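PDB 2P4H: vestitone reductase from Medicago sativa, which catalyses the stereospecific, NADPH-dependent reduction of (3R)-vestitone to DMI, the penultimate step in making the defence compound medicarpin. Local coordinates for residues A[1-13]-A[18-32]. Numbering follows the deposited sequence.
Sequences KGRVCVTGGTGFL and IKSLLENGYSVNTTI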
loop_
_atom_site.group_PDB
_atom_site.type_symbol
_atom_site.label_atom_id
_atom_site.label_comp_id
_atom_site.label_asym_id
_atom_site.label_seq_id
_atom_site.Cartn_x
_atom_site.Cartn_y
_atom_site.Cartn_z
ATOM N N LYS A 1 -14.145 -11.911 15.016
ATOM C CA LYS A 1 -14.830 -11.766 13.701
ATOM C C LYS A 1 -14.233 -12.706 12.660
ATOM O O LYS A 1 -14.667 -12.730 11.508
ATOM C CB LYS A 1 -14.720 -10.321 13.218
ATOM C CG LYS A 1 -15.338 -9.316 14.173
ATOM C CD LYS A 1 -15.173 -7.896 13.670
ATOM C CE LYS A 1 -15.809 -6.907 14.632
ATOM N NZ LYS A 1 -15.633 -5.498 14.187
ATOM N N GLY A 2 -13.235 -13.478 13.069
ATOM C CA GLY A 2 -12.603 -14.406 12.151
ATOM C C GLY A 2 -11.106 -14.198 12.056
ATOM O O GLY A 2 -10.566 -13.229 12.589
ATOM N N ARG A 3 -10.435 -15.112 11.366
ATOM C CA ARG A 3 -8.992 -15.038 11.206
ATOM C C ARG A 3 -8.605 -14.558 9.812
ATOM O O ARG A 3 -9.175 -14.988 8.812
ATOM C CB ARG A 3 -8.376 -16.412 11.482
ATOM C CG ARG A 3 -6.863 -16.423 11.539
ATOM C CD ARG A 3 -6.372 -17.649 12.284
ATOM N NE ARG A 3 -6.870 -17.662 13.657
ATOM C CZ ARG A 3 -6.683 -18.661 14.515
ATOM N NH1 ARG A 3 -6.006 -19.739 14.147
ATOM N NH2 ARG A 3 -7.181 -18.582 15.741
ATOM N N VAL A 4 -7.636 -13.652 9.757
ATOM C CA VAL A 4 -7.165 -13.119 8.485
ATOM C C VAL A 4 -5.664 -13.344 8.358
ATOM O O VAL A 4 -4.912 -13.109 9.304
ATOM C CB VAL A 4 -7.454 -11.601 8.373
ATOM C CG1 VAL A 4 -6.874 -11.046 7.078
ATOM C CG2 VAL A 4 -8.955 -11.356 8.424
ATOM N N CYS A 5 -5.230 -13.815 7.191
ATOM C CA CYS A 5 -3.809 -14.038 6.953
ATOM C C CYS A 5 -3.244 -12.818 6.236
ATOM O O CYS A 5 -3.736 -12.435 5.173
ATOM C CB CYS A 5 -3.587 -15.285 6.092
ATOM S SG CYS A 5 -1.835 -15.648 5.791
ATOM N N VAL A 6 -2.213 -12.223 6.826
ATOM C CA VAL A 6 -1.562 -11.039 6.271
ATOM C C VAL A 6 -0.111 -11.353 5.921
ATOM O O VAL A 6 0.658 -11.760 6.788
ATOM C CB VAL A 6 -1.545 -9.878 7.298
ATOM C CG1 VAL A 6 -0.893 -8.646 6.688
ATOM C CG2 VAL A 6 -2.958 -9.555 7.761
ATOM N N THR A 7 0.270 -11.176 4.660
ATOM C CA THR A 7 1.659 -11.419 4.284
ATOM C C THR A 7 2.425 -10.113 4.473
ATOM O O THR A 7 1.824 -9.036 4.503
ATOM C CB THR A 7 1.803 -11.866 2.819
ATOM O OG1 THR A 7 1.364 -10.812 1.952
ATOM C CG2 THR A 7 0.984 -13.118 2.562
ATOM N N GLY A 8 3.746 -10.210 4.609
ATOM C CA GLY A 8 4.564 -9.023 4.804
ATOM C C GLY A 8 4.260 -8.352 6.132
ATOM O O GLY A 8 4.227 -7.123 6.226
ATOM N N GLY A 9 4.070 -9.166 7.166
ATOM C CA GLY A 9 3.727 -8.662 8.485
ATOM C C GLY A 9 4.626 -7.639 9.152
ATOM O O GLY A 9 4.154 -6.859 9.981
ATOM N N THR A 10 5.914 -7.634 8.824
ATOM C CA THR A 10 6.816 -6.669 9.444
ATOM C C THR A 10 7.012 -5.418 8.596
ATOM O O THR A 10 7.747 -4.509 8.980
ATOM C CB THR A 10 8.197 -7.289 9.751
ATOM O OG1 THR A 10 8.770 -7.812 8.550
ATOM C CG2 THR A 10 8.064 -8.403 10.784
ATOM N N GLY A 11 6.359 -5.369 7.440
ATOM C CA GLY A 11 6.475 -4.197 6.593
ATOM C C GLY A 11 5.605 -3.072 7.124
ATOM O O GLY A 11 4.766 -3.288 7.996
ATOM N N PHE A 12 5.804 -1.867 6.602
ATOM C CA PHE A 12 5.025 -0.706 7.020
ATOM C C PHE A 12 3.517 -0.951 6.917
ATOM O O PHE A 12 2.790 -0.849 7.910
ATOM C CB PHE A 12 5.451 0.506 6.173
ATOM C CG PHE A 12 4.505 1.682 6.228
ATOM C CD1 PHE A 12 3.964 2.125 7.433
ATOM C CD2 PHE A 12 4.201 2.382 5.064
ATOM C CE1 PHE A 12 3.134 3.249 7.474
ATOM C CE2 PHE A 12 3.377 3.505 5.096
ATOM C CZ PHE A 12 2.844 3.940 6.299
ATOM N N LEU A 13 3.037 -1.286 5.727
ATOM C CA LEU A 13 1.606 -1.509 5.555
ATOM C C LEU A 13 1.117 -2.763 6.276
ATOM O O LEU A 13 0.099 -2.733 6.975
ATOM C CB LEU A 13 1.254 -1.601 4.067
ATOM C CG LEU A 13 -0.243 -1.774 3.799
ATOM C CD1 LEU A 13 -1.018 -0.603 4.387
ATOM C CD2 LEU A 13 -0.485 -1.888 2.301
ATOM N N ILE A 18 -2.053 -5.354 10.600
ATOM C CA ILE A 18 -2.164 -6.322 11.691
ATOM C C ILE A 18 -2.680 -5.595 12.935
ATOM O O ILE A 18 -3.570 -6.083 13.631
ATOM C CB ILE A 18 -0.800 -6.983 11.997
ATOM C CG1 ILE A 18 -0.434 -7.942 10.859
ATOM C CG2 ILE A 18 -0.852 -7.717 13.338
ATOM C CD1 ILE A 18 0.905 -8.614 11.017
ATOM N N LYS A 19 -2.118 -4.419 13.200
ATOM C CA LYS A 19 -2.532 -3.602 14.338
ATOM C C LYS A 19 -4.035 -3.329 14.241
ATOM O O LYS A 19 -4.785 -3.522 15.202
ATOM C CB LYS A 19 -1.755 -2.281 14.320
ATOM C CG LYS A 19 -2.200 -1.248 15.338
ATOM C CD LYS A 19 -1.365 0.018 15.197
ATOM C CE LYS A 19 -1.817 1.120 16.146
ATOM N NZ LYS A 19 -3.178 1.625 15.829
ATOM N N SER A 20 -4.465 -2.892 13.062
ATOM C CA SER A 20 -5.861 -2.575 12.796
ATOM C C SER A 20 -6.787 -3.777 12.958
ATOM O O SER A 20 -7.854 -3.675 13.566
ATOM C CB SER A 20 -5.992 -2.013 11.378
ATOM O OG SER A 20 -7.348 -1.847 11.006
ATOM N N LEU A 21 -6.387 -4.915 12.403
ATOM C CA LEU A 21 -7.201 -6.121 12.503
ATOM C C LEU A 21 -7.415 -6.524 13.957
ATOM O O LEU A 21 -8.527 -6.869 14.357
ATOM C CB LEU A 21 -6.538 -7.268 11.736
ATOM C CG LEU A 21 -6.678 -7.212 10.212
ATOM C CD1 LEU A 21 -5.724 -8.208 9.566
ATOM C CD2 LEU A 21 -8.123 -7.515 9.824
ATOM N N LEU A 22 -6.350 -6.476 14.747
ATOM C CA LEU A 22 -6.450 -6.846 16.150
ATOM C C LEU A 22 -7.360 -5.880 16.905
ATOM O O LEU A 22 -8.145 -6.298 17.758
ATOM C CB LEU A 22 -5.056 -6.885 16.781
ATOM C CG LEU A 22 -4.134 -8.006 16.284
ATOM C CD1 LEU A 22 -2.745 -7.818 16.862
ATOM C CD2 LEU A 22 -4.699 -9.365 16.683
ATOM N N GLU A 23 -7.269 -4.593 16.585
ATOM C CA GLU A 23 -8.100 -3.589 17.244
ATOM C C GLU A 23 -9.570 -3.782 16.897
ATOM O O GLU A 23 -10.451 -3.453 17.692
ATOM C CB GLU A 23 -7.685 -2.178 16.821
ATOM C CG GLU A 23 -6.231 -1.841 17.067
ATOM C CD GLU A 23 -5.872 -0.449 16.584
ATOM O OE1 GLU A 23 -6.407 -0.030 15.536
ATOM O OE2 GLU A 23 -5.049 0.216 17.245
ATOM N N ASN A 24 -9.829 -4.319 15.708
ATOM C CA ASN A 24 -11.193 -4.523 15.242
ATOM C C ASN A 24 -11.813 -5.887 15.530
ATOM O O ASN A 24 -12.841 -6.239 14.950
ATOM C CB ASN A 24 -11.274 -4.205 13.747
ATOM C CG ASN A 24 -11.283 -2.710 13.476
ATOM O OD1 ASN A 24 -12.261 -2.023 13.773
ATOM N ND2 ASN A 24 -10.190 -2.197 12.926
ATOM N N GLY A 25 -11.189 -6.652 16.420
ATOM C CA GLY A 25 -11.739 -7.943 16.794
ATOM C C GLY A 25 -11.360 -9.178 16.000
ATOM O O GLY A 25 -11.916 -10.249 16.235
ATOM N N TYR A 26 -10.431 -9.050 15.060
ATOM C CA TYR A 26 -10.016 -10.203 14.271
ATOM C C TYR A 26 -8.792 -10.885 14.868
ATOM O O TYR A 26 -8.073 -10.298 15.678
ATOM C CB TYR A 26 -9.650 -9.793 12.840
ATOM C CG TYR A 26 -10.798 -9.364 11.962
ATOM C CD1 TYR A 26 -11.287 -8.057 11.999
ATOM C CD2 TYR A 26 -11.379 -10.261 11.067
ATOM C CE1 TYR A 26 -12.325 -7.656 11.158
ATOM C CE2 TYR A 26 -12.414 -9.872 10.227
ATOM C CZ TYR A 26 -12.880 -8.571 10.276
ATOM O OH TYR A 26 -13.896 -8.190 9.430
ATOM N N SER A 27 -8.574 -12.135 14.470
ATOM C CA SER A 27 -7.391 -12.870 14.883
ATOM C C SER A 27 -6.515 -12.781 13.634
ATOM O O SER A 27 -7.032 -12.583 12.528
ATOM C CB SER A 27 -7.726 -14.324 15.240
ATOM O OG SER A 27 -8.449 -14.979 14.215
ATOM N N VAL A 28 -5.205 -12.925 13.790
ATOM C CA VAL A 28 -4.309 -12.778 12.650
ATOM C C VAL A 28 -3.201 -13.811 12.496
ATOM O O VAL A 28 -2.523 -14.161 13.460
ATOM C CB VAL A 28 -3.633 -11.385 12.692
ATOM C CG1 VAL A 28 -2.705 -11.205 11.500
ATOM C CG2 VAL A 28 -4.693 -10.297 12.721
ATOM N N ASN A 29 -3.035 -14.290 11.266
ATOM C CA ASN A 29 -1.967 -15.218 10.913
ATOM C C ASN A 29 -1.085 -14.346 10.032
ATOM O O ASN A 29 -1.599 -13.580 9.217
ATOM C CB ASN A 29 -2.483 -16.388 10.071
ATOM C CG ASN A 29 -3.163 -17.463 10.895
ATOM O OD1 ASN A 29 -3.723 -18.412 10.342
ATOM N ND2 ASN A 29 -3.110 -17.331 12.214
ATOM N N THR A 30 0.228 -14.439 10.182
ATOM C CA THR A 30 1.094 -13.620 9.350
ATOM C C THR A 30 2.375 -14.326 8.935
ATOM O O THR A 30 2.879 -15.209 9.640
ATOM C CB THR A 30 1.454 -12.282 10.061
ATOM O OG1 THR A 30 2.113 -11.404 9.136
ATOM C CG2 THR A 30 2.379 -12.532 11.247
ATOM N N THR A 31 2.870 -13.945 7.763
ATOM C CA THR A 31 4.119 -14.459 7.224
ATOM C C THR A 31 4.958 -13.196 7.053
ATOM O O THR A 31 4.424 -12.132 6.718
ATOM C CB THR A 31 3.919 -15.182 5.865
ATOM O OG1 THR A 31 3.351 -14.284 4.904
ATOM C CG2 THR A 31 2.998 -16.375 6.037
ATOM N N ILE A 32 6.256 -13.297 7.311
ATOM C CA ILE A 32 7.125 -12.130 7.218
ATOM C C ILE A 32 8.392 -12.359 6.406
ATOM O O ILE A 32 8.784 -13.496 6.142
ATOM C CB ILE A 32 7.533 -11.644 8.629
ATOM C CG1 ILE A 32 8.390 -12.707 9.319
ATOM C CG2 ILE A 32 6.288 -11.373 9.467
ATOM C CD1 ILE A 32 8.868 -12.313 10.703
HETATM O O HOH W 1 -14.711 -2.750 14.824
HETATM O O HOH W 2 -11.164 -14.695 15.505
HETATM O O HOH W 3 5.482 -12.466 3.811
#
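With OG turned in between its own backbone N and carbonyl carbon (chi1 52°), Ser27 meets Arg3, whose chain leaves with CG opposite the backbone N and then bends at chi3 (-61°), which turns NE toward that hydroxyl. Arg3 NE donates to Ser27 OG at 3.2 Å, nearly straight and in the guanidinium plane, while the arginine crosses the Asn29 side chain at a slant with CD nearest. With an alanine here, Ser27 OG would probably lose this donor and the Asn29 side chain the methylene that covers it. The backbones of strands 3-7 and 27-31 pair in parallel, Val6 N reaching Asn29 O at 2.8 Å. Val6 O is gripped from opposite faces of its plane: Thr30 OG1 comes to 2.8 Å, and Thr31 N adds a longer bond. A threonine suits this spot because its hydroxyl serves a buried carbonyl. Gly9 must lack a side chain, since a CB would collide with Thr30 OG1; its N donates to Thr31 O at 3.0 Å. On the helix side, branched Val6 meets Leu21 tip to tip, CG2 to CD1 at 3.6 Å, and Val4 crosses the same leucine. Flat Tyr26 takes Lys1 CB over its ring centre in a CH-pi contact (3.8 Å to the centroid), while its OH bonds Glu239 of helix 227-239. Gly25, at positive phi, closes helix 12-23 with a Schellman motif. The whole is the first beta-alpha-beta unit of a Rossmann fold, its glycine-rich turn predicted to bind NADP(+); strand 3-7 continues the sheet to strand 77-80, and strand 27-31 to strand 55-57.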